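Local coordinates for protein BONZAI 1 (Arabidopsis thaliana, PDB 6KXT) that binds phospholipids in a calcium-dependent manner and restrains cell death and defense responses, represented here by its second C2 domain, at residues P80-C85 with I97-K102; G116-L121 with K132-V137. All coordinates share one frame; numbering follows the deposited sequence. Where two conformers were deposited one is given.

Contact 1 of 2, residues P80-C85 with I97-K102; sequences PVIIEC and IGKVQK
Lys99 lies against Ile82 and Glu84 on the outer face of an antiparallel hairpin. Its CG is anti to the backbone N (chi1 -180°) and the chain beyond is extended, which takes CE to within 3.8 Å of both CG2 and CD1 of Ile82. Glu84 stands directly across from Lys99 as its non-hydrogen-bonded partner; Ile82, paired with Gln101, meets the lysine diagonally. Glu84 OE2 rests 3.4 Å from CG of Lys99, touching methylene carbons, while the ammonium nitrogen NZ stays 4.8 Å from OE2, so the opposite charges are near without pairing. Gln101 is likewise extended; its amide end spans Ile82 CD1, which meets OE1, and the Pro80 ring, whose CB lies 3.7 Å from Gln101 NE2.

On the other face, Val81, Ile83, Cys85 and Val100 are buried. Cys85 SG reaches CD1 of Ile97 at 3.8 Å, and Val100 and Cys85 also pack on Phe119 of strand 117-121.

Behind these side chains runs the backbone ladder of strands 81-87 and 95-102. Ile83 and Val100 exchange both bonds, with Ile83 N to Val100 O almost straight (174°). At the Cys85 end the register slips: Ile97 N and Gly98 N both donate to Cys85 O, at 2.8 and 3.2 Å, reaching it from the same face of its carbonyl plane. This is a classic beta bulge. On its other side strand 81-87 bonds to strand 34-40 through Ile82 and Glu84. The Val81, Ile83 and Val100 face is thus mainly apolar; on the other, buried Ile82 lies under Lys99 methylenes, and Glu84 and Lys99 probably attract only weakly.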
# COMPACT_ATOMS: atom_id res chain seq x y z
N PRO A 80 8.46 7.82 -3.63
CA PRO A 80 7.67 6.62 -3.89
C PRO A 80 7.96 5.57 -2.82
O PRO A 80 9.10 5.39 -2.39
CB PRO A 80 8.16 6.14 -5.26
CG PRO A 80 8.71 7.40 -5.92
CD PRO A 80 9.25 8.24 -4.79
N VAL A 81 6.91 4.87 -2.41
CA VAL A 81 7.01 3.63 -1.61
C VAL A 81 6.32 2.52 -2.41
O VAL A 81 5.64 2.78 -3.39
CB VAL A 81 6.41 3.74 -0.20
CG1 VAL A 81 7.11 4.84 0.59
CG2 VAL A 81 4.91 3.99 -0.23
N ILE A 82 6.59 1.29 -2.04
CA ILE A 82 5.91 0.11 -2.61
C ILE A 82 4.77 -0.26 -1.70
O ILE A 82 4.94 -0.33 -0.46
CB ILE A 82 6.85 -1.09 -2.79
CG1 ILE A 82 8.07 -0.72 -3.61
CG2 ILE A 82 6.05 -2.20 -3.40
CD1 ILE A 82 7.71 -0.24 -4.91
N ILE A 83 3.62 -0.58 -2.30
CA ILE A 83 2.44 -1.08 -1.54
C ILE A 83 2.06 -2.37 -2.21
O ILE A 83 1.75 -2.36 -3.39
CB ILE A 83 1.27 -0.08 -1.50
CG1 ILE A 83 1.76 1.26 -0.95
CG2 ILE A 83 0.15 -0.64 -0.65
CD1 ILE A 83 0.92 2.44 -1.39
N GLU A 84 2.19 -3.49 -1.51
CA GLU A 84 1.86 -4.79 -2.10
C GLU A 84 0.77 -5.45 -1.30
O GLU A 84 0.79 -5.48 -0.05
CB GLU A 84 3.07 -5.72 -2.12
CG GLU A 84 4.18 -5.16 -2.94
CD GLU A 84 5.04 -6.21 -3.61
OE1 GLU A 84 5.76 -6.94 -2.88
OE2 GLU A 84 5.02 -6.20 -4.87
N CYS A 85 -0.20 -6.00 -2.02
CA CYS A 85 -1.26 -6.84 -1.44
C CYS A 85 -0.82 -8.31 -1.61
O CYS A 85 -0.42 -8.69 -2.71
CB CYS A 85 -2.57 -6.54 -2.14
SG CYS A 85 -3.94 -7.47 -1.41
N ILE A 97 -0.56 -10.79 -4.62
CA ILE A 97 -1.82 -10.42 -5.30
C ILE A 97 -1.59 -9.23 -6.22
O ILE A 97 -2.09 -9.28 -7.35
CB ILE A 97 -2.93 -10.20 -4.25
CG1 ILE A 97 -3.26 -11.46 -3.41
CG2 ILE A 97 -4.14 -9.58 -4.93
CD1 ILE A 97 -4.14 -11.19 -2.20
N GLY A 98 -0.85 -8.21 -5.80
CA GLY A 98 -0.65 -7.05 -6.68
C GLY A 98 0.26 -6.02 -6.03
O GLY A 98 0.40 -6.03 -4.81
N LYS A 99 0.86 -5.18 -6.87
CA LYS A 99 1.82 -4.15 -6.47
C LYS A 99 1.36 -2.80 -7.01
O LYS A 99 0.87 -2.67 -8.15
CB LYS A 99 3.16 -4.50 -7.14
CG LYS A 99 4.29 -3.57 -6.86
CD LYS A 99 5.56 -4.08 -7.50
CE LYS A 99 6.70 -3.24 -6.98
NZ LYS A 99 7.94 -3.58 -7.68
N VAL A 100 1.61 -1.79 -6.20
CA VAL A 100 1.52 -0.35 -6.55
C VAL A 100 2.82 0.35 -6.10
O VAL A 100 3.40 -0.07 -5.10
CB VAL A 100 0.26 0.20 -5.86
CG1 VAL A 100 0.27 1.69 -5.64
CG2 VAL A 100 -1.00 -0.30 -6.60
N GLN A 101 3.24 1.33 -6.85
CA GLN A 101 4.36 2.21 -6.49
C GLN A 101 3.85 3.65 -6.49
O GLN A 101 3.55 4.18 -7.56
CB GLN A 101 5.56 1.96 -7.38
CG GLN A 101 6.70 2.93 -7.05
CD GLN A 101 7.95 2.72 -7.86
OE1 GLN A 101 8.28 1.60 -8.23
NE2 GLN A 101 8.66 3.80 -8.10
N LYS A 102 3.73 4.24 -5.31
CA LYS A 102 3.10 5.57 -5.13
C LYS A 102 3.78 6.24 -3.94
O LYS A 102 4.09 5.57 -2.97
CB LYS A 102 1.61 5.42 -4.78
CG LYS A 102 0.71 4.98 -5.92
CD LYS A 102 0.24 6.16 -6.74
CE LYS A 102 -0.19 5.80 -8.14
NZ LYS A 102 0.96 5.46 -9.00

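Contact 2 of 2, residues G116-L121 with K132-V137; sequences GINFSL and KSQLFV
Phe136 lays one face of its ring over Gly116, whose CA sits 3.7 Å from the ring centroid, 21° off the normal, in a CH-pi contact displaced toward the rim. The pair flanks the antiparallel join of strands 117-121 and 133-143 in the five-stranded sheet of the C2 beta-sandwich. Arg19 of the next strand, 13-21, makes a cation-pi contact with the same ring. Gly116 N also lies 3.2 Å from Phe136 CE2, so the glycine backbone itself meets the ring.

Ile117 and Leu135 form the hydrogen-bonded pair, and the bond from Leu135 N to Ile117 O is nearly straight at 175°. Their side chains turn inward, where CG2 of Ile117 touches CB of Leu135. The next bond, Phe119 N to Ser133 O, extends the join past Asn118, but the strands splay, their directions 129° apart, and Ser120 and Leu121 leave the partner strand.

The Phe119 ring lies beside Ser133 and Leu135 where the strands diverge. At the ring edge CD2 meets Ser133 OG at 3.4 Å, while CZ approaches Leu135 CB at 3.9 Å. Phe18 and Cys20 of strand 13-21 pack on Leu135 from the neighbouring strand.

On the opposite face Asn118 and Gln134 lie side by side, pointing the same way. Gln134 NE2 donates to Asn118 OD1 from above the carbonyl plane, although OD1 is almost within the amide plane of Gln134. Asn118 ND2 has two acceptors, Leu131 O and a water; that water accepts from ND2 at 2.9 Å and donates to Lys132 O at 2.9 Å.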
# COMPACT_ATOMS: atom_id res chain seq x y z
N GLY A 116 -9.15 5.14 -7.90
CA GLY A 116 -8.26 4.04 -7.50
C GLY A 116 -7.02 3.96 -8.38
O GLY A 116 -6.88 4.69 -9.36
N ILE A 117 -6.16 3.06 -8.01
CA ILE A 117 -4.94 2.70 -8.79
C ILE A 117 -5.01 1.19 -9.05
O ILE A 117 -5.09 0.42 -8.06
CB ILE A 117 -3.64 3.17 -8.10
CG1 ILE A 117 -2.42 2.71 -8.91
CG2 ILE A 117 -3.47 2.69 -6.68
CD1 ILE A 117 -2.29 3.40 -10.17
N ASN A 118 -4.90 0.80 -10.32
CA ASN A 118 -4.90 -0.64 -10.63
C ASN A 118 -3.62 -1.30 -10.11
O ASN A 118 -2.53 -0.74 -10.28
CB ASN A 118 -5.09 -0.90 -12.10
CG ASN A 118 -6.51 -0.63 -12.53
OD1 ASN A 118 -6.96 0.52 -12.55
ND2 ASN A 118 -7.23 -1.66 -12.94
N PHE A 119 -3.74 -2.46 -9.51
CA PHE A 119 -2.57 -3.29 -9.19
C PHE A 119 -1.89 -3.75 -10.46
O PHE A 119 -2.56 -3.94 -11.49
CB PHE A 119 -3.03 -4.47 -8.36
CG PHE A 119 -3.31 -4.20 -6.90
CD1 PHE A 119 -2.31 -3.78 -6.05
CD2 PHE A 119 -4.57 -4.35 -6.35
CE1 PHE A 119 -2.53 -3.53 -4.69
CE2 PHE A 119 -4.80 -4.11 -5.00
CZ PHE A 119 -3.77 -3.70 -4.16
N SER A 120 -0.60 -4.04 -10.30
CA SER A 120 0.11 -4.79 -11.36
C SER A 120 1.01 -5.85 -10.79
O SER A 120 1.16 -5.98 -9.57
CB SER A 120 0.88 -3.88 -12.26
OG SER A 120 1.98 -3.35 -11.56
N LEU A 121 1.43 -6.74 -11.70
CA LEU A 121 2.35 -7.85 -11.32
C LEU A 121 3.61 -7.69 -12.15
O LEU A 121 3.50 -7.54 -13.37
CB LEU A 121 1.73 -9.20 -11.60
CG LEU A 121 0.61 -9.56 -10.64
CD1 LEU A 121 -0.10 -10.83 -11.12
CD2 LEU A 121 1.10 -9.72 -9.20
N LYS A 132 -7.19 -6.12 -13.02
CA LYS A 132 -8.50 -5.46 -12.88
C LYS A 132 -8.67 -4.94 -11.45
O LYS A 132 -9.52 -4.01 -11.28
CB LYS A 132 -9.61 -6.43 -13.25
CG LYS A 132 -9.62 -6.74 -14.73
CD LYS A 132 -10.82 -7.60 -15.10
CE LYS A 132 -10.81 -8.00 -16.57
NZ LYS A 132 -12.03 -8.74 -16.96
N SER A 133 -8.06 -5.58 -10.47
CA SER A 133 -8.17 -5.17 -9.06
C SER A 133 -7.56 -3.78 -8.88
O SER A 133 -6.59 -3.41 -9.59
CB SER A 133 -7.59 -6.16 -8.14
OG SER A 133 -6.23 -6.46 -8.47
N GLN A 134 -8.10 -3.03 -7.93
CA GLN A 134 -7.73 -1.63 -7.62
C GLN A 134 -7.57 -1.41 -6.13
O GLN A 134 -8.24 -2.05 -5.32
CB GLN A 134 -8.73 -0.64 -8.18
CG GLN A 134 -8.77 -0.68 -9.71
CD GLN A 134 -9.88 0.12 -10.32
OE1 GLN A 134 -11.01 0.08 -9.81
NE2 GLN A 134 -9.59 0.81 -11.40
N LEU A 135 -6.66 -0.51 -5.80
CA LEU A 135 -6.39 0.01 -4.46
C LEU A 135 -6.98 1.42 -4.41
O LEU A 135 -6.79 2.23 -5.33
CB LEU A 135 -4.88 0.09 -4.19
CG LEU A 135 -4.45 0.64 -2.83
CD1 LEU A 135 -4.77 -0.30 -1.71
CD2 LEU A 135 -2.96 0.93 -2.82
N PHE A 136 -7.68 1.72 -3.35
CA PHE A 136 -8.28 3.02 -3.05
C PHE A 136 -7.79 3.52 -1.71
O PHE A 136 -7.43 2.72 -0.79
CB PHE A 136 -9.80 2.93 -3.05
CG PHE A 136 -10.42 2.68 -4.40
CD1 PHE A 136 -10.57 1.42 -4.90
CD2 PHE A 136 -10.92 3.76 -5.14
CE1 PHE A 136 -11.11 1.22 -6.18
CE2 PHE A 136 -11.48 3.55 -6.38
CZ PHE A 136 -11.57 2.29 -6.89
N VAL A 137 -7.81 4.84 -1.53
CA VAL A 137 -7.36 5.52 -0.30
C VAL A 137 -8.63 6.14 0.31
O VAL A 137 -9.09 7.19 -0.18
CB VAL A 137 -6.26 6.55 -0.59
CG1 VAL A 137 -5.83 7.21 0.72
CG2 VAL A 137 -5.10 5.87 -1.29
O HOH W 1 -10.04 -2.22 -13.45

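How the contacts relate
Contacts 1 and 2 belong to the two facing sheets of one C2 sandwich, their centres about 9 Å apart. Contact 1 closes before contact 2 opens, with helix 104-113 in the intervening chain; Leu107 of that helix packs on Ile83 and Lys102. The contacts meet directly: Lys99 N lies 2.8 Å from Ser120 O, a probable hydrogen bond between the edge strand 95-102 and strand 117-121. Phe119 bridges the sheets, its CZ 3.7 Å from Cys85 CB and its CD1 3.4 Å from Gly98 C. Ile117 on Val100 and Leu135 on Ile83 continue the shared interior. Both contacts are packing and backbone pairing within the domain's framework.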